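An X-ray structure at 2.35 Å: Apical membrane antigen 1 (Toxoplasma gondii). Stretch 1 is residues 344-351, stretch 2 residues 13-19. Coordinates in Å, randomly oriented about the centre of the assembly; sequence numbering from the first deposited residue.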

ATOM      1  N   GLU A 344       3.217 -10.871  -9.718  1.00 22.71           N
ATOM      2  CA  GLU A 344       3.247 -12.096  -8.895  1.00 23.24           C
ATOM      3  C   GLU A 344       4.629 -12.758  -8.746  1.00 25.87           C
ATOM      4  O   GLU A 344       5.378 -12.847  -9.732  1.00 23.24           O
ATOM      5  CB  GLU A 344       2.258 -13.123  -9.465  1.00 24.87           C
ATOM      6  CG  GLU A 344       0.804 -12.617  -9.539  1.00 25.99           C
ATOM      7  CD  GLU A 344      -0.104 -13.590 -10.267  1.00 23.81           C
ATOM      8  OE1 GLU A 344       0.388 -14.652 -10.725  1.00 29.04           O
ATOM      9  OE2 GLU A 344      -1.262 -13.252 -10.465  1.00 25.55           O
ATOM     10  N   VAL A 345       4.993 -13.174  -7.516  1.00 19.36           N
ATOM     11  CA  VAL A 345       6.233 -13.862  -7.316  1.00 21.02           C
ATOM     12  C   VAL A 345       5.918 -15.270  -6.813  1.00 19.33           C
ATOM     13  O   VAL A 345       4.860 -15.513  -6.231  1.00 18.35           O
ATOM     14  CB  VAL A 345       7.127 -13.164  -6.265  1.00 19.20           C
ATOM     15  CG1 VAL A 345       7.640 -11.830  -6.709  1.00 19.35           C
ATOM     16  CG2 VAL A 345       6.531 -13.218  -4.881  1.00 20.82           C
ATOM     17  N   ASN A 346       6.874 -16.157  -6.949  1.00 19.20           N
ATOM     18  CA  ASN A 346       6.744 -17.452  -6.331  1.00 22.61           C
ATOM     19  C   ASN A 346       7.066 -17.496  -4.847  1.00 27.82           C
ATOM     20  O   ASN A 346       7.814 -16.653  -4.321  1.00 28.08           O
ATOM     21  CB  ASN A 346       7.575 -18.461  -7.088  1.00 26.62           C
ATOM     22  CG  ASN A 346       6.887 -18.916  -8.360  1.00 32.43           C
ATOM     23  OD1 ASN A 346       5.676 -19.164  -8.364  1.00 35.21           O
ATOM     24  ND2 ASN A 346       7.610 -18.880  -9.463  1.00 27.52           N
ATOM     25  N   LEU A 347       6.570 -18.548  -4.209  1.00 25.01           N
ATOM     26  CA  LEU A 347       7.020 -18.943  -2.899  1.00 20.42           C
ATOM     27  C   LEU A 347       8.482 -19.249  -3.033  1.00 25.23           C
ATOM     28  O   LEU A 347       8.929 -19.653  -4.103  1.00 28.87           O
ATOM     29  CB  LEU A 347       6.278 -20.210  -2.441  1.00 18.77           C
ATOM     30  CG  LEU A 347       4.786 -20.061  -2.124  1.00 22.69           C
ATOM     31  CD1 LEU A 347       4.175 -21.399  -1.703  1.00 19.81           C
ATOM     32  CD2 LEU A 347       4.589 -18.996  -1.024  1.00 17.69           C
ATOM     33  N   PRO A 348       9.242 -19.069  -1.943  1.00 19.68           N
ATOM     34  CA  PRO A 348      10.637 -19.437  -1.999  1.00 21.58           C
ATOM     35  C   PRO A 348      10.735 -20.916  -2.281  1.00 26.60           C
ATOM     36  O   PRO A 348       9.911 -21.690  -1.822  1.00 29.28           O
ATOM     37  CB  PRO A 348      11.185 -19.121  -0.578  1.00 18.20           C
ATOM     38  CG  PRO A 348      10.040 -18.505   0.180  1.00 19.68           C
ATOM     39  CD  PRO A 348       8.897 -18.250  -0.773  1.00 18.12           C
ATOM     40  N   GLN A 349      11.756 -21.305  -3.017  1.00 28.21           N
ATOM     41  CA  GLN A 349      12.013 -22.693  -3.200  1.00 30.56           C
ATOM     42  C   GLN A 349      12.395 -23.358  -1.914  1.00 37.49           C
ATOM     43  O   GLN A 349      12.710 -22.716  -0.915  1.00 36.58           O
ATOM     44  CB  GLN A 349      13.073 -22.928  -4.259  1.00 30.95           C
ATOM     45  CG  GLN A 349      12.468 -22.937  -5.661  1.00 49.45           C
ATOM     46  CD  GLN A 349      13.480 -23.226  -6.752  1.00 59.44           C
ATOM     47  OE1 GLN A 349      14.684 -23.221  -6.514  1.00 63.85           O
ATOM     48  NE2 GLN A 349      12.987 -23.482  -7.965  1.00 62.85           N
ATOM     49  N   CYS A 350      12.537 -24.654  -2.007  1.00 34.38           N
ATOM     50  CA  CYS A 350      12.417 -25.513  -0.900  1.00 36.32           C
ATOM     51  C   CYS A 350      13.472 -26.560  -1.252  1.00 31.71           C
ATOM     52  O   CYS A 350      13.754 -26.750  -2.416  1.00 35.89           O
ATOM     53  CB  CYS A 350      10.969 -26.037  -0.952  1.00 31.38           C
ATOM     54  SG  CYS A 350      10.578 -27.499  -0.109  1.00 68.21           S
ATOM     55  N   ASP A 351      14.201 -27.087  -0.285  1.00 42.63           N
ATOM     56  CA  ASP A 351      15.269 -28.083  -0.634  1.00 37.04           C
ATOM     57  C   ASP A 351      14.795 -29.525  -0.435  1.00 45.85           C
ATOM     58  O   ASP A 351      14.661 -29.989   0.706  1.00 50.61           O
ATOM     59  CB  ASP A 351      16.521 -27.802   0.196  1.00 45.44           C
ATOM     60  CG  ASP A 351      17.565 -28.935   0.122  1.00 57.15           C
ATOM     61  OD1 ASP A 351      17.759 -29.552  -0.953  1.00 50.19           O
ATOM     62  OD2 ASP A 351      18.235 -29.158   1.148  1.00 58.04           O
TER
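Stretch 2 13-19: TAFADFM

A proline CD set over the face of a phenylalanine ring is the centre of this contact: P348 CD lies 3.4 Å from the centroid of the F18 ring and only 8° off the ring normal, a CH-pi interaction made almost straight down onto the face. The closest atom pair of the two residues is P348 CD to F18 CG, at 3.5 Å. Stretch 2 (13-19) is helical throughout and continues as helix later in the chain; D17 N to T13 O (3.0 Å), F18 N to A14 O (3.2 Å) and M19 N to F15 O (2.9 Å) are its i to i+4 hydrogen bonds, and a weak bond joins F18 N to F15 O at 3.1 Å. Stretch 1 begins as strand at E344 and V345 and runs on as an extended segment without helical turns, phi staying negative and psi between 103° and 175°. The backbones come nearest at P348 and F15, whose CA atoms are 6.6 Å apart. From there the two chains run in broadly opposite senses: F18, later in the helix, meets V345 to P348, whereas F15, one turn earlier, meets P348 to C350. P348 thus touches both aromatic residues, and its CG also comes within 4.3 Å of the backbone atom A14 O. The CA-to-CB bond of F18 points toward stretch 1, and its ring (chi1 t, -169°) meets four residues there: V345 CG2 lies at the ring edge, 4.2 Å from F18 CZ, L347 CD2 is 3.9 Å from F18 CE2, and the backbone atom N346 O is 3.8 Å from F18 CZ. The CA-to-CB bond of L347 points sideways, but the end of its side chain comes nearer to the helix. F15 (chi1 m, -57°) likewise starts sideways and brings its ring in at the end. Its contacts are made at the ring edge: P348 CB is 4.1 Å from F15 CD1, C350 CA is 4.0 Å from F15 CZ, and Q349 O approaches F15 CE1 to 3.1 Å, placing a carbonyl oxygen by the electropositive rim of the ring. The CA-to-CB bonds of N346 and Q349 point away from the helix, and the closest approach of each is through its backbone oxygen. No hydrogen bond crosses between the stretches; the 307 Å² buried, summed over both sides, rests on apolar packing and aromatic contacts, joining residues at least 327 positions apart in sequence. T13, A16, D17 and M19 make no contact with stretch 1.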

ATOM      1  N   THR A  13      15.862 -19.483   7.275  1.00 38.37           N
ATOM      2  CA  THR A  13      16.021 -18.061   7.170  1.00 40.84           C
ATOM      3  C   THR A  13      15.292 -17.512   5.992  1.00 32.75           C
ATOM      4  O   THR A  13      14.739 -16.422   6.058  1.00 34.62           O
ATOM      5  CB  THR A  13      17.507 -17.660   7.073  1.00 44.96           C
ATOM      6  OG1 THR A  13      18.127 -17.936   8.322  1.00 56.21           O
ATOM      7  CG2 THR A  13      17.635 -16.198   6.800  1.00 47.86           C
ATOM      8  N   ALA A  14      15.367 -18.217   4.873  1.00 35.92           N
ATOM      9  CA  ALA A  14      14.696 -17.745   3.680  1.00 27.41           C
ATOM     10  C   ALA A  14      13.166 -17.829   3.826  1.00 25.15           C
ATOM     11  O   ALA A  14      12.458 -16.976   3.332  1.00 23.75           O
ATOM     12  CB  ALA A  14      15.185 -18.498   2.433  1.00 25.80           C
ATOM     13  N   PHE A  15      12.650 -18.869   4.473  1.00 23.95           N
ATOM     14  CA  PHE A  15      11.174 -18.984   4.598  1.00 24.34           C
ATOM     15  C   PHE A  15      10.673 -17.912   5.570  1.00 25.25           C
ATOM     16  O   PHE A  15       9.662 -17.252   5.335  1.00 26.19           O
ATOM     17  CB  PHE A  15      10.733 -20.388   5.072  1.00 28.07           C
ATOM     18  CG  PHE A  15      11.201 -21.523   4.197  1.00 30.01           C
ATOM     19  CD1 PHE A  15      11.394 -21.358   2.836  1.00 28.67           C
ATOM     20  CD2 PHE A  15      11.484 -22.777   4.760  1.00 37.06           C
ATOM     21  CE1 PHE A  15      11.896 -22.406   2.060  1.00 29.59           C
ATOM     22  CE2 PHE A  15      11.884 -23.859   3.956  1.00 37.53           C
ATOM     23  CZ  PHE A  15      12.103 -23.664   2.607  1.00 29.02           C
ATOM     24  N   ALA A  16      11.467 -17.659   6.603  1.00 29.06           N
ATOM     25  CA  ALA A  16      11.056 -16.774   7.683  1.00 28.15           C
ATOM     26  C   ALA A  16      11.129 -15.350   7.192  1.00 23.39           C
ATOM     27  O   ALA A  16      10.189 -14.569   7.367  1.00 30.26           O
ATOM     28  CB  ALA A  16      11.945 -17.006   8.931  1.00 26.88           C
ATOM     29  N   ASP A  17      12.103 -15.086   6.345  1.00 27.59           N
ATOM     30  CA  ASP A  17      12.218 -13.743   5.734  1.00 23.93           C
ATOM     31  C   ASP A  17      11.127 -13.482   4.777  1.00 21.64           C
ATOM     32  O   ASP A  17      10.700 -12.359   4.581  1.00 23.08           O
ATOM     33  CB  ASP A  17      13.574 -13.593   5.015  1.00 28.77           C
ATOM     34  CG  ASP A  17      14.711 -13.424   5.965  1.00 26.78           C
ATOM     35  OD1 ASP A  17      14.460 -13.404   7.203  1.00 32.40           O
ATOM     36  OD2 ASP A  17      15.877 -13.421   5.501  1.00 38.58           O
ATOM     37  N   PHE A  18      10.623 -14.543   4.143  1.00 28.37           N
ATOM     38  CA  PHE A  18       9.543 -14.342   3.233  1.00 19.23           C
ATOM     39  C   PHE A  18       8.241 -14.094   3.983  1.00 17.37           C
ATOM     40  O   PHE A  18       7.504 -13.150   3.694  1.00 19.66           O
ATOM     41  CB  PHE A  18       9.435 -15.537   2.294  1.00 22.36           C
ATOM     42  CG  PHE A  18       8.505 -15.314   1.140  1.00 21.46           C
ATOM     43  CD1 PHE A  18       8.932 -14.640  -0.003  1.00 21.24           C
ATOM     44  CD2 PHE A  18       7.199 -15.792   1.187  1.00 20.92           C
ATOM     45  CE1 PHE A  18       8.064 -14.479  -1.094  1.00 20.08           C
ATOM     46  CE2 PHE A  18       6.353 -15.679   0.100  1.00 17.92           C
ATOM     47  CZ  PHE A  18       6.807 -15.048  -1.064  1.00 22.26           C
ATOM     48  N   MET A  19       7.994 -14.894   5.020  1.00 19.78           N
ATOM     49  CA  MET A  19       6.754 -14.734   5.812  1.00 21.26           C
ATOM     50  C   MET A  19       6.738 -13.379   6.536  1.00 20.66           C
ATOM     51  O   MET A  19       5.711 -12.709   6.617  1.00 25.76           O
ATOM     52  CB  MET A  19       6.642 -15.896   6.831  1.00 21.86           C
ATOM     53  CG  MET A  19       5.225 -16.304   7.198  1.00 24.07           C
ATOM     54  SD  MET A  19       4.194 -16.789   5.790  1.00 30.47           S
ATOM     55  CE  MET A  19       2.964 -15.489   5.880  1.00 18.76           C
TER